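Local structure of CRISPR-associated protein, Cse1 family (Acidimicrobium ferrooxidans, 4H3T) at residues Ala154-Ala160 against Ile276-Arg280; Ser172-Lys176 against Gly188-Pro192; Asp233-Arg239 against Asp252-Asp256; Leu363-Ala367 against Asp378-Asp382; Phe408-Ala412 against Trp487-Glu492. The protein probably serves as the large Cse1 subunit of the type I-E CRISPR surveillance complex Cascade, which recognises invading DNA. The protein carries 1 engineered substitution. One frame throughout, in Å; residues are numbered along the deposited sequence.

Contact 1. Residues Ala154-Ala160 against Ile276-Arg280; sequences ALSPAEA and IVVPR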
# COMPACT_ATOMS: atom_id res chain seq x y z
N ALA A 154 -27.11 0.59 9.97
CA ALA A 154 -26.77 -0.81 9.92
C ALA A 154 -26.04 -1.12 8.57
O ALA A 154 -26.22 -0.41 7.59
CB ALA A 154 -28.02 -1.61 10.09
N LEU A 155 -25.18 -2.13 8.56
CA LEU A 155 -24.48 -2.52 7.33
C LEU A 155 -25.28 -3.56 6.58
O LEU A 155 -25.95 -4.40 7.17
CB LEU A 155 -23.08 -3.08 7.69
CG LEU A 155 -22.10 -2.10 8.41
CD1 LEU A 155 -20.76 -2.76 8.69
CD2 LEU A 155 -21.85 -0.84 7.60
N SER A 156 -25.14 -3.58 5.26
CA SER A 156 -25.62 -4.71 4.49
C SER A 156 -24.67 -5.89 4.74
O SER A 156 -23.49 -5.70 5.13
CB SER A 156 -25.63 -4.38 2.98
OG SER A 156 -24.29 -4.23 2.57
N PRO A 157 -25.10 -7.14 4.46
CA PRO A 157 -24.15 -8.28 4.54
C PRO A 157 -22.86 -8.08 3.70
O PRO A 157 -21.77 -8.32 4.19
CB PRO A 157 -25.00 -9.48 4.07
CG PRO A 157 -26.41 -9.09 4.43
CD PRO A 157 -26.45 -7.59 4.08
N ALA A 158 -22.96 -7.58 2.46
CA ALA A 158 -21.79 -7.33 1.60
C ALA A 158 -20.83 -6.30 2.23
O ALA A 158 -19.62 -6.53 2.19
CB ALA A 158 -22.24 -6.84 0.22
N GLU A 159 -21.36 -5.18 2.80
CA GLU A 159 -20.51 -4.17 3.44
C GLU A 159 -19.81 -4.76 4.63
O GLU A 159 -18.62 -4.52 4.86
CB GLU A 159 -21.28 -2.93 3.93
CG GLU A 159 -21.87 -2.07 2.81
CD GLU A 159 -22.97 -1.09 3.19
OE1 GLU A 159 -23.75 -1.33 4.13
OE2 GLU A 159 -23.11 -0.10 2.45
N ALA A 160 -20.55 -5.55 5.42
CA ALA A 160 -19.98 -6.11 6.64
C ALA A 160 -18.88 -7.10 6.30
O ALA A 160 -17.85 -7.11 6.96
CB ALA A 160 -21.04 -6.79 7.50
N ILE A 276 -31.77 -8.72 5.42
CA ILE A 276 -30.86 -9.07 6.49
C ILE A 276 -29.90 -7.90 6.57
O ILE A 276 -29.35 -7.51 5.54
CB ILE A 276 -30.12 -10.41 6.25
CG1 ILE A 276 -31.09 -11.60 6.09
CG2 ILE A 276 -29.11 -10.65 7.41
CD1 ILE A 276 -30.35 -12.85 5.37
N VAL A 277 -29.69 -7.35 7.75
CA VAL A 277 -28.71 -6.30 7.94
C VAL A 277 -27.87 -6.68 9.15
O VAL A 277 -28.22 -7.61 9.88
CB VAL A 277 -29.34 -4.89 8.08
CG1 VAL A 277 -30.14 -4.57 6.83
CG2 VAL A 277 -30.22 -4.80 9.33
N VAL A 278 -26.79 -5.92 9.35
CA VAL A 278 -25.88 -6.12 10.48
C VAL A 278 -25.84 -4.83 11.31
O VAL A 278 -25.08 -3.97 10.97
CB VAL A 278 -24.45 -6.55 10.04
CG1 VAL A 278 -23.57 -6.85 11.24
CG2 VAL A 278 -24.48 -7.76 9.10
N PRO A 279 -26.60 -4.72 12.39
CA PRO A 279 -26.57 -3.47 13.19
C PRO A 279 -25.50 -3.47 14.31
O PRO A 279 -25.19 -2.41 14.87
CB PRO A 279 -27.96 -3.42 13.81
CG PRO A 279 -28.39 -4.80 13.88
CD PRO A 279 -27.70 -5.60 12.81
N ARG A 280 -25.00 -4.65 14.72
CA ARG A 280 -24.08 -4.74 15.85
C ARG A 280 -22.93 -5.70 15.55
O ARG A 280 -23.08 -6.62 14.74
CB ARG A 280 -24.84 -5.21 17.12
CG ARG A 280 -25.93 -4.25 17.64
CD ARG A 280 -26.62 -4.84 18.91
NE ARG A 280 -27.11 -6.21 18.66
CZ ARG A 280 -26.96 -7.28 19.46
NH1 ARG A 280 -26.38 -7.17 20.64
NH2 ARG A 280 -27.42 -8.47 19.07
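V278 loses the most area here, 75 Å², because it meets the approach to helix 157-170 with both backbone and side chain. Its N donates to L155 O at 2.8 Å and its O accepts from L155 N at 3.0 Å, the reciprocal pair of a single antiparallel beta bridge. V278 CG2 also reaches A160 CB, 3.9 Å away in the first turn of the helix. A154, just before the bridge, lays its CB against V277 CG2 at 3.9 Å and P279 CB at 4.1 Å. P157 starts the helix: its CD sits 3.2 Å from I276 O, its CG 4.3 Å from I276 CG2. S156 at the N-cap forms a capping box with E159: E159 N donates to S156 OG (3.1 Å) and S156 N to E159 OE1 (2.9 Å); S156 alone separates the bridged L155 from P157. Along the strand, backbone hydrogen bonds join V277 and R280 to strand 263-272 and P279 to A128, while L155 packs on V132.

Contact 2. Residues Ser172-Lys176 against Gly188-Pro192; sequences SASDK and GKDTP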
# COMPACT_ATOMS: atom_id res chain seq x y z
N SER A 172 -6.53 -1.36 14.78
CA SER A 172 -5.63 -0.58 15.64
C SER A 172 -5.63 -1.20 17.06
O SER A 172 -6.39 -2.15 17.33
CB SER A 172 -6.10 0.87 15.67
OG SER A 172 -7.23 1.00 16.53
N ALA A 173 -4.86 -0.58 17.98
CA ALA A 173 -4.81 -1.01 19.39
C ALA A 173 -6.09 -0.66 20.13
O ALA A 173 -6.24 -1.08 21.27
CB ALA A 173 -3.61 -0.39 20.09
N SER A 174 -7.04 0.08 19.49
CA SER A 174 -8.38 0.35 20.06
C SER A 174 -9.23 -0.92 20.15
O SER A 174 -10.22 -0.89 20.86
CB SER A 174 -9.15 1.37 19.21
OG SER A 174 -8.47 2.62 19.25
N ASP A 175 -8.88 -2.01 19.46
CA ASP A 175 -9.72 -3.23 19.43
C ASP A 175 -9.41 -4.10 20.67
O ASP A 175 -9.05 -5.25 20.53
CB ASP A 175 -9.44 -4.00 18.12
CG ASP A 175 -9.77 -3.24 16.86
OD1 ASP A 175 -10.59 -2.29 16.93
OD2 ASP A 175 -9.26 -3.63 15.79
N LYS A 176 -9.55 -3.51 21.86
CA LYS A 176 -9.12 -4.01 23.18
C LYS A 176 -10.23 -4.62 24.02
O LYS A 176 -9.92 -5.23 25.04
CB LYS A 176 -8.48 -2.86 23.98
CG LYS A 176 -9.49 -1.77 24.44
CD LYS A 176 -8.84 -0.56 25.04
CE LYS A 176 -9.87 0.55 25.34
NZ LYS A 176 -9.40 1.42 26.42
N GLY A 188 -10.67 -5.80 32.31
CA GLY A 188 -11.72 -5.98 31.32
C GLY A 188 -11.31 -5.93 29.85
O GLY A 188 -12.16 -6.04 28.97
N LYS A 189 -10.01 -5.80 29.56
CA LYS A 189 -9.54 -5.66 28.18
C LYS A 189 -8.34 -6.57 27.87
O LYS A 189 -7.71 -7.13 28.77
CB LYS A 189 -9.15 -4.17 27.96
CG LYS A 189 -7.97 -3.68 28.75
CD LYS A 189 -7.73 -2.21 28.42
CE LYS A 189 -6.63 -1.50 29.16
NZ LYS A 189 -6.35 -0.14 28.58
N ASP A 190 -8.09 -6.76 26.57
CA ASP A 190 -6.85 -7.41 26.09
C ASP A 190 -6.44 -6.62 24.83
O ASP A 190 -7.09 -6.76 23.80
CB ASP A 190 -7.02 -8.90 25.85
CG ASP A 190 -5.78 -9.60 25.29
OD1 ASP A 190 -4.68 -8.99 25.31
OD2 ASP A 190 -5.91 -10.73 24.76
N THR A 191 -5.41 -5.77 24.96
CA THR A 191 -4.99 -4.83 23.94
C THR A 191 -4.13 -5.44 22.84
O THR A 191 -3.02 -5.87 23.09
CB THR A 191 -4.26 -3.63 24.59
OG1 THR A 191 -5.16 -3.07 25.55
CG2 THR A 191 -3.92 -2.51 23.58
N PRO A 192 -4.59 -5.42 21.58
CA PRO A 192 -3.75 -5.97 20.51
C PRO A 192 -2.75 -4.97 19.95
O PRO A 192 -2.88 -3.76 20.14
CB PRO A 192 -4.78 -6.32 19.42
CG PRO A 192 -5.84 -5.26 19.58
CD PRO A 192 -5.89 -4.94 21.06
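Two pieces of the long connection between helices 157-170 and 196-199 meet here, the first folded as a type I beta turn from S172 to D175, with an ST turn at S172 and an inverse gamma turn centred on D175. One conventional hydrogen bond joins the pieces, from D190 N to K176 O at 2.8 Å. Weaker CA-H...O contacts support it: A173 CA lies 3.4 Å from P192 O, and K176 CA 3.5 Å from D190 O. Van der Waals contact centres on P192, whose CG is 4.1 Å from D175 CB and whose CD is 3.2 Å from D175 O; T191 CG2 touches A173 CB at 4.1 Å. The acidic side chains are engaged elsewhere, D175 in salt bridges with R263 and R167, D190 in one with R246 and a hydrogen bond with N182, tying both pieces to the surrounding fold. At the exposed end the two lysines run side by side despite their like charge: K176 CD and K189 CD are 3.9 Å apart, and K176 NZ and K189 NZ 4.0 Å.

Contact 3. Residues Asp233-Arg239 against Asp252-Asp256; sequences DVPAWER and DGVCD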
# COMPACT_ATOMS: atom_id res chain seq x y z
N ASP A 233 0.09 -25.37 3.07
CA ASP A 233 -0.16 -23.99 3.53
C ASP A 233 -1.62 -23.65 3.26
O ASP A 233 -1.99 -23.41 2.13
CB ASP A 233 0.80 -23.03 2.83
CG ASP A 233 0.42 -21.57 2.93
OD1 ASP A 233 -0.06 -21.14 4.02
OD2 ASP A 233 0.59 -20.85 1.93
N VAL A 234 -2.48 -23.69 4.28
CA VAL A 234 -3.90 -23.53 4.06
C VAL A 234 -4.45 -22.22 4.71
O VAL A 234 -3.98 -21.76 5.74
CB VAL A 234 -4.71 -24.80 4.49
CG1 VAL A 234 -4.17 -26.06 3.80
CG2 VAL A 234 -4.75 -25.00 6.00
N PRO A 235 -5.49 -21.67 4.11
CA PRO A 235 -6.07 -20.43 4.64
C PRO A 235 -6.96 -20.69 5.86
O PRO A 235 -7.30 -21.83 6.16
CB PRO A 235 -6.88 -19.91 3.45
CG PRO A 235 -7.27 -21.13 2.73
CD PRO A 235 -6.16 -22.07 2.85
N ALA A 236 -7.37 -19.61 6.51
CA ALA A 236 -8.11 -19.63 7.75
C ALA A 236 -9.41 -20.47 7.68
O ALA A 236 -9.71 -21.17 8.66
CB ALA A 236 -8.42 -18.22 8.21
N TRP A 237 -10.13 -20.40 6.58
CA TRP A 237 -11.40 -21.13 6.40
C TRP A 237 -11.20 -22.62 6.16
O TRP A 237 -12.18 -23.32 6.23
CB TRP A 237 -12.29 -20.54 5.27
CG TRP A 237 -11.64 -20.55 3.95
CD1 TRP A 237 -11.44 -21.62 3.12
CD2 TRP A 237 -10.94 -19.45 3.37
NE1 TRP A 237 -10.78 -21.21 2.00
CE2 TRP A 237 -10.40 -19.89 2.15
CE3 TRP A 237 -10.76 -18.11 3.74
CZ2 TRP A 237 -9.67 -19.06 1.32
CZ3 TRP A 237 -10.02 -17.29 2.92
CH2 TRP A 237 -9.54 -17.76 1.69
N GLU A 238 -9.96 -23.12 5.95
CA GLU A 238 -9.68 -24.55 5.89
C GLU A 238 -9.21 -25.00 7.22
O GLU A 238 -9.13 -26.17 7.45
CB GLU A 238 -8.64 -24.90 4.82
CG GLU A 238 -9.16 -24.65 3.41
CD GLU A 238 -8.27 -25.23 2.35
OE1 GLU A 238 -7.63 -26.27 2.59
OE2 GLU A 238 -8.19 -24.62 1.26
N ARG A 239 -8.84 -24.09 8.12
CA ARG A 239 -8.37 -24.49 9.45
C ARG A 239 -9.57 -24.62 10.40
O ARG A 239 -10.69 -24.20 10.10
CB ARG A 239 -7.33 -23.44 9.93
CG ARG A 239 -6.14 -23.36 8.98
CD ARG A 239 -5.35 -22.02 9.07
NE ARG A 239 -4.18 -22.22 9.90
CZ ARG A 239 -2.97 -22.57 9.48
NH1 ARG A 239 -1.99 -22.77 10.34
NH2 ARG A 239 -2.72 -22.69 8.18
N ASP A 252 2.42 -20.29 8.31
CA ASP A 252 2.91 -21.47 7.61
C ASP A 252 3.31 -21.17 6.17
O ASP A 252 4.03 -21.92 5.54
CB ASP A 252 1.83 -22.56 7.60
CG ASP A 252 1.46 -23.05 8.99
OD1 ASP A 252 2.29 -22.87 9.94
OD2 ASP A 252 0.34 -23.58 9.15
N GLY A 253 2.74 -20.12 5.64
CA GLY A 253 2.95 -19.68 4.27
C GLY A 253 2.00 -18.55 3.93
O GLY A 253 1.29 -17.99 4.81
N VAL A 254 1.92 -18.25 2.64
CA VAL A 254 1.11 -17.11 2.18
C VAL A 254 -0.38 -17.30 2.34
O VAL A 254 -1.05 -16.31 2.62
CB VAL A 254 1.39 -16.67 0.74
CG1 VAL A 254 2.71 -15.93 0.65
CG2 VAL A 254 1.34 -17.84 -0.25
N CYS A 255 -0.92 -18.50 2.15
CA CYS A 255 -2.38 -18.70 2.32
C CYS A 255 -2.79 -18.43 3.74
O CYS A 255 -3.86 -17.87 3.94
CB CYS A 255 -2.85 -20.07 1.90
SG CYS A 255 -2.57 -20.44 0.15
N ASP A 256 -1.96 -18.85 4.71
CA ASP A 256 -2.17 -18.63 6.14
C ASP A 256 -2.05 -17.10 6.42
O ASP A 256 -2.99 -16.47 6.92
CB ASP A 256 -1.13 -19.47 6.91
CG ASP A 256 -1.23 -19.47 8.40
OD1 ASP A 256 -2.33 -19.15 8.93
OD2 ASP A 256 -0.20 -19.79 9.06
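D233 opens the segment by aiming its carboxylate at the start of helix 254-257: OD2 accepts from C255 N at 2.8 Å and OD1 from D256 N at 3.1 Å. These are first-turn amides, though the N-cap residue is G253. An ideal CB on G253 would lie 2.5 Å from D233 CG, so the lack of a side chain makes room for the aspartate. V234 turns its side chain away and offers its O to R239 NH2 at 2.9 Å. P235 then rests CD on C255 CB at 4.0 Å, its CA 3.5 Å from C255 O. The chain next bends through A236-E238, with helical backbone angles, where W237 packs against F102 and L59, before R239 swings back to complete a salt-bridge network with D252 and D256. R239 NH1 donates to D252 OD2 at 2.7 Å near the guanidinium plane, whereas D256 OD1 lies over one face, a long 3.6 Å from R239 NH2. D256 OD2 also accepts from D252 N (2.8 Å) and pairs with R249.

Contact 4. Residues Leu363-Ala367 against Asp378-Asp382; sequences LVTSA and DLAYD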
# COMPACT_ATOMS: atom_id res chain seq x y z
N LEU A 363 0.75 -0.73 -6.89
CA LEU A 363 -0.14 -0.23 -5.85
C LEU A 363 0.66 -0.18 -4.59
O LEU A 363 1.18 -1.20 -4.19
CB LEU A 363 -1.34 -1.16 -5.70
CG LEU A 363 -2.30 -0.92 -4.49
CD1 LEU A 363 -2.88 0.48 -4.49
CD2 LEU A 363 -3.38 -1.93 -4.51
N VAL A 364 0.75 0.97 -3.93
CA VAL A 364 1.47 1.09 -2.67
C VAL A 364 0.55 1.59 -1.60
O VAL A 364 -0.11 2.62 -1.79
CB VAL A 364 2.62 2.13 -2.98
CG1 VAL A 364 3.38 2.57 -1.77
CG2 VAL A 364 3.58 1.59 -4.03
N THR A 365 0.60 0.98 -0.43
CA THR A 365 -0.07 1.52 0.76
C THR A 365 0.81 1.47 2.03
O THR A 365 1.64 0.58 2.18
CB THR A 365 -1.41 0.80 1.09
OG1 THR A 365 -1.09 -0.51 1.63
CG2 THR A 365 -2.33 0.71 -0.15
N SER A 366 0.64 2.46 2.93
CA SER A 366 1.25 2.41 4.29
C SER A 366 0.42 3.21 5.22
O SER A 366 -0.38 4.03 4.77
CB SER A 366 2.71 2.89 4.30
OG SER A 366 2.75 4.28 4.14
N ALA A 367 0.57 2.98 6.51
CA ALA A 367 -0.22 3.65 7.54
C ALA A 367 0.66 4.12 8.63
O ALA A 367 1.72 3.53 8.85
CB ALA A 367 -1.26 2.71 8.09
N ASP A 378 -2.30 8.81 9.47
CA ASP A 378 -1.97 9.06 8.08
C ASP A 378 -2.03 7.81 7.31
O ASP A 378 -1.75 6.74 7.84
CB ASP A 378 -0.57 9.67 7.93
CG ASP A 378 -0.58 10.87 7.00
OD1 ASP A 378 -1.09 10.72 5.83
OD2 ASP A 378 -0.15 11.97 7.44
N LEU A 379 -2.42 7.91 6.07
CA LEU A 379 -2.50 6.76 5.21
C LEU A 379 -1.88 7.14 3.87
O LEU A 379 -2.27 8.18 3.33
CB LEU A 379 -3.98 6.36 5.05
CG LEU A 379 -4.31 5.06 4.33
CD1 LEU A 379 -3.84 3.85 5.13
CD2 LEU A 379 -5.81 4.97 4.15
N ALA A 380 -0.84 6.43 3.44
CA ALA A 380 -0.24 6.62 2.11
C ALA A 380 -0.92 5.59 1.19
O ALA A 380 -1.10 4.40 1.55
CB ALA A 380 1.28 6.40 2.15
N TYR A 381 -1.35 6.03 0.03
CA TYR A 381 -2.09 5.18 -0.92
C TYR A 381 -1.78 5.72 -2.32
O TYR A 381 -1.88 6.92 -2.51
CB TYR A 381 -3.56 5.22 -0.57
CG TYR A 381 -4.44 4.92 -1.76
CD1 TYR A 381 -4.37 3.69 -2.40
CD2 TYR A 381 -5.32 5.87 -2.26
CE1 TYR A 381 -5.08 3.44 -3.58
CE2 TYR A 381 -6.08 5.62 -3.41
CZ TYR A 381 -5.94 4.40 -4.08
OH TYR A 381 -6.63 4.09 -5.23
N ASP A 382 -1.28 4.90 -3.25
CA ASP A 382 -0.90 5.41 -4.57
C ASP A 382 -0.68 4.31 -5.53
O ASP A 382 -0.59 3.16 -5.12
CB ASP A 382 0.39 6.27 -4.45
CG ASP A 382 0.53 7.48 -5.41
OD1 ASP A 382 -0.10 7.47 -6.52
OD2 ASP A 382 1.24 8.47 -5.03
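D378 comes in beside A367, with D378 O 3.5 Å from A367 CA in a CA-H...O contact. L379 faces A367 in a non-hydrogen-bonded pair, its CD1 4.1 Å from A367 CB. A380 follows in a hydrogen-bonded pair with S366: A380 N donates to S366 O at 2.8 Å and S366 N to A380 O at 2.9 Å, while A380 CB comes within 3.3 Å of S366 OG, which bonds A320 O. The two strands are the arms of a beta hairpin; over these segments they run antiparallel at 177°, their axes approaching to 4.6 Å. Strand 359-370 is the middle of a three-stranded sheet, bonded beyond to strand 202-206. Y381 shares its face with T365 and L379. L363 CD1 meets the edge of its ring, 3.8 Å from Y381 CE1. D382 closes the segment in a second hydrogen-bonded pair, with V364 N donating to D382 O at 2.8 Å and D382 N to V364 O at 2.9 Å. The D382 carboxylate leads away to V326 N and R468.

Contact 5. Residues Phe408-Ala412 against Trp487-Glu492; sequences FAAHA and WAALVE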
# COMPACT_ATOMS: atom_id res chain seq x y z
N PHE A 408 17.25 15.18 -9.27
CA PHE A 408 17.28 16.46 -9.95
C PHE A 408 16.05 17.30 -9.58
O PHE A 408 16.20 18.50 -9.29
CB PHE A 408 17.41 16.31 -11.48
CG PHE A 408 17.60 17.64 -12.16
CD1 PHE A 408 18.64 18.47 -11.79
CD2 PHE A 408 16.68 18.11 -13.08
CE1 PHE A 408 18.76 19.74 -12.34
CE2 PHE A 408 16.89 19.32 -13.74
CZ PHE A 408 17.89 20.15 -13.33
N ALA A 409 14.87 16.71 -9.56
CA ALA A 409 13.66 17.43 -9.11
C ALA A 409 13.87 17.99 -7.66
O ALA A 409 13.46 19.12 -7.38
CB ALA A 409 12.45 16.52 -9.15
N ALA A 410 14.39 17.16 -6.76
CA ALA A 410 14.67 17.56 -5.36
C ALA A 410 15.71 18.72 -5.30
O ALA A 410 15.49 19.67 -4.56
CB ALA A 410 15.13 16.37 -4.54
N HIS A 411 16.71 18.72 -6.17
CA HIS A 411 17.67 19.81 -6.20
C HIS A 411 17.03 21.06 -6.77
O HIS A 411 17.33 22.12 -6.28
CB HIS A 411 18.94 19.48 -7.02
CG HIS A 411 19.85 18.50 -6.36
ND1 HIS A 411 20.58 17.59 -7.08
CD2 HIS A 411 20.14 18.32 -5.06
CE1 HIS A 411 21.23 16.86 -6.21
NE2 HIS A 411 21.01 17.26 -4.98
N ALA A 412 16.13 20.96 -7.76
CA ALA A 412 15.44 22.16 -8.26
C ALA A 412 14.53 22.74 -7.17
O ALA A 412 14.40 23.97 -7.04
CB ALA A 412 14.63 21.84 -9.52
N TRP A 487 14.20 15.42 -19.40
CA TRP A 487 13.72 15.69 -18.05
C TRP A 487 14.45 16.96 -17.48
O TRP A 487 13.81 17.81 -16.85
CB TRP A 487 13.97 14.49 -17.16
CG TRP A 487 13.48 14.70 -15.75
CD1 TRP A 487 14.23 14.75 -14.61
CD2 TRP A 487 12.12 14.88 -15.35
NE1 TRP A 487 13.42 14.97 -13.52
CE2 TRP A 487 12.11 15.01 -13.94
CE3 TRP A 487 10.90 14.93 -16.05
CZ2 TRP A 487 10.93 15.22 -13.22
CZ3 TRP A 487 9.73 15.15 -15.32
CH2 TRP A 487 9.75 15.27 -13.94
N ALA A 488 15.75 17.09 -17.75
CA ALA A 488 16.53 18.24 -17.28
C ALA A 488 15.91 19.56 -17.77
O ALA A 488 15.74 20.49 -16.98
CB ALA A 488 17.98 18.15 -17.74
N ALA A 489 15.65 19.65 -19.06
CA ALA A 489 15.03 20.85 -19.64
C ALA A 489 13.59 21.08 -19.11
O ALA A 489 13.20 22.22 -18.91
CB ALA A 489 15.02 20.77 -21.18
N LEU A 490 12.78 20.02 -18.95
CA LEU A 490 11.42 20.20 -18.41
C LEU A 490 11.46 20.76 -16.97
O LEU A 490 10.82 21.76 -16.66
CB LEU A 490 10.67 18.85 -18.47
CG LEU A 490 9.20 18.89 -18.10
CD1 LEU A 490 8.42 17.84 -18.90
CD2 LEU A 490 9.00 18.84 -16.54
N VAL A 491 12.29 20.18 -16.12
CA VAL A 491 12.36 20.64 -14.72
C VAL A 491 12.85 22.08 -14.64
O VAL A 491 12.29 22.86 -13.87
CB VAL A 491 13.22 19.68 -13.87
CG1 VAL A 491 13.49 20.26 -12.48
CG2 VAL A 491 12.56 18.31 -13.76
N GLU A 492 13.86 22.45 -15.44
CA GLU A 492 14.35 23.84 -15.43
C GLU A 492 13.26 24.83 -15.82
O GLU A 492 13.19 25.90 -15.22
CB GLU A 492 15.50 24.05 -16.43
CG GLU A 492 16.85 23.52 -15.99
CD GLU A 492 17.94 24.16 -16.84
OE1 GLU A 492 18.27 23.59 -17.90
OE2 GLU A 492 18.31 25.32 -16.53
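F408 is the main bump. Its t rotamer extends the ring from helix 397-415 into a hollow on helix 481-504 bordered by W487, A488, V491 and E492, and the residue gives up 80 Å² there. The small A488 leaves the space: F408 CE2 lies 3.6 Å from A488 O and 4.3 Å from A488 CB. One turn on, V491 CB closes on F408 CE2 at 3.7 Å. W487 CD1, 4.4 Å from F408 CD2, and E492 CG, 4.4 Å from F408 CZ, both sit near the plane of the phenylalanine ring, at its edge. V491 in turn is the bump on the other side, entering the shallow surface left by two alanines: its CG1 reaches A412 CB at 3.5 Å and A409 CA at 4.4 Å. Helices 397-415, 445-473, 481-504 and 511-532 make up the C-terminal helical bundle of Cse1, and these two run in the same direction, with local axes 10.3 Å apart and crossing at -24°. The W487 indole also meets F470 and Y467 of helix 445-473, and its NE1 bonds back to A405 O on helix 397-415. Helix 511-532 lies over F408 through F532, whose ring is nearly parallel to that of F408, and it supplies R529 as salt-bridge partner of E492.

Contacts 1, 2 and 3 share one half of the chain, their centres 23 to 27 Å apart, while contact 5 lies beyond the chain's centre, about 51 Å from contact 1 between centres. Contact 4 stands between, 4 Å from the chain's centre. Strand 275-289 connects contacts 1 and 2: it supplies one segment of the first and packs against D175 and P192 of the second. Contacts 3 and 5 are the buried ones, yet chemically opposed, one built on carboxylates, amides and an arginine, the other on apolar side chains. Main-chain pairing dominates contact 4, shrinks to one bridge in contact 1 and to one bond in contact 2, whose lysine end is exposed.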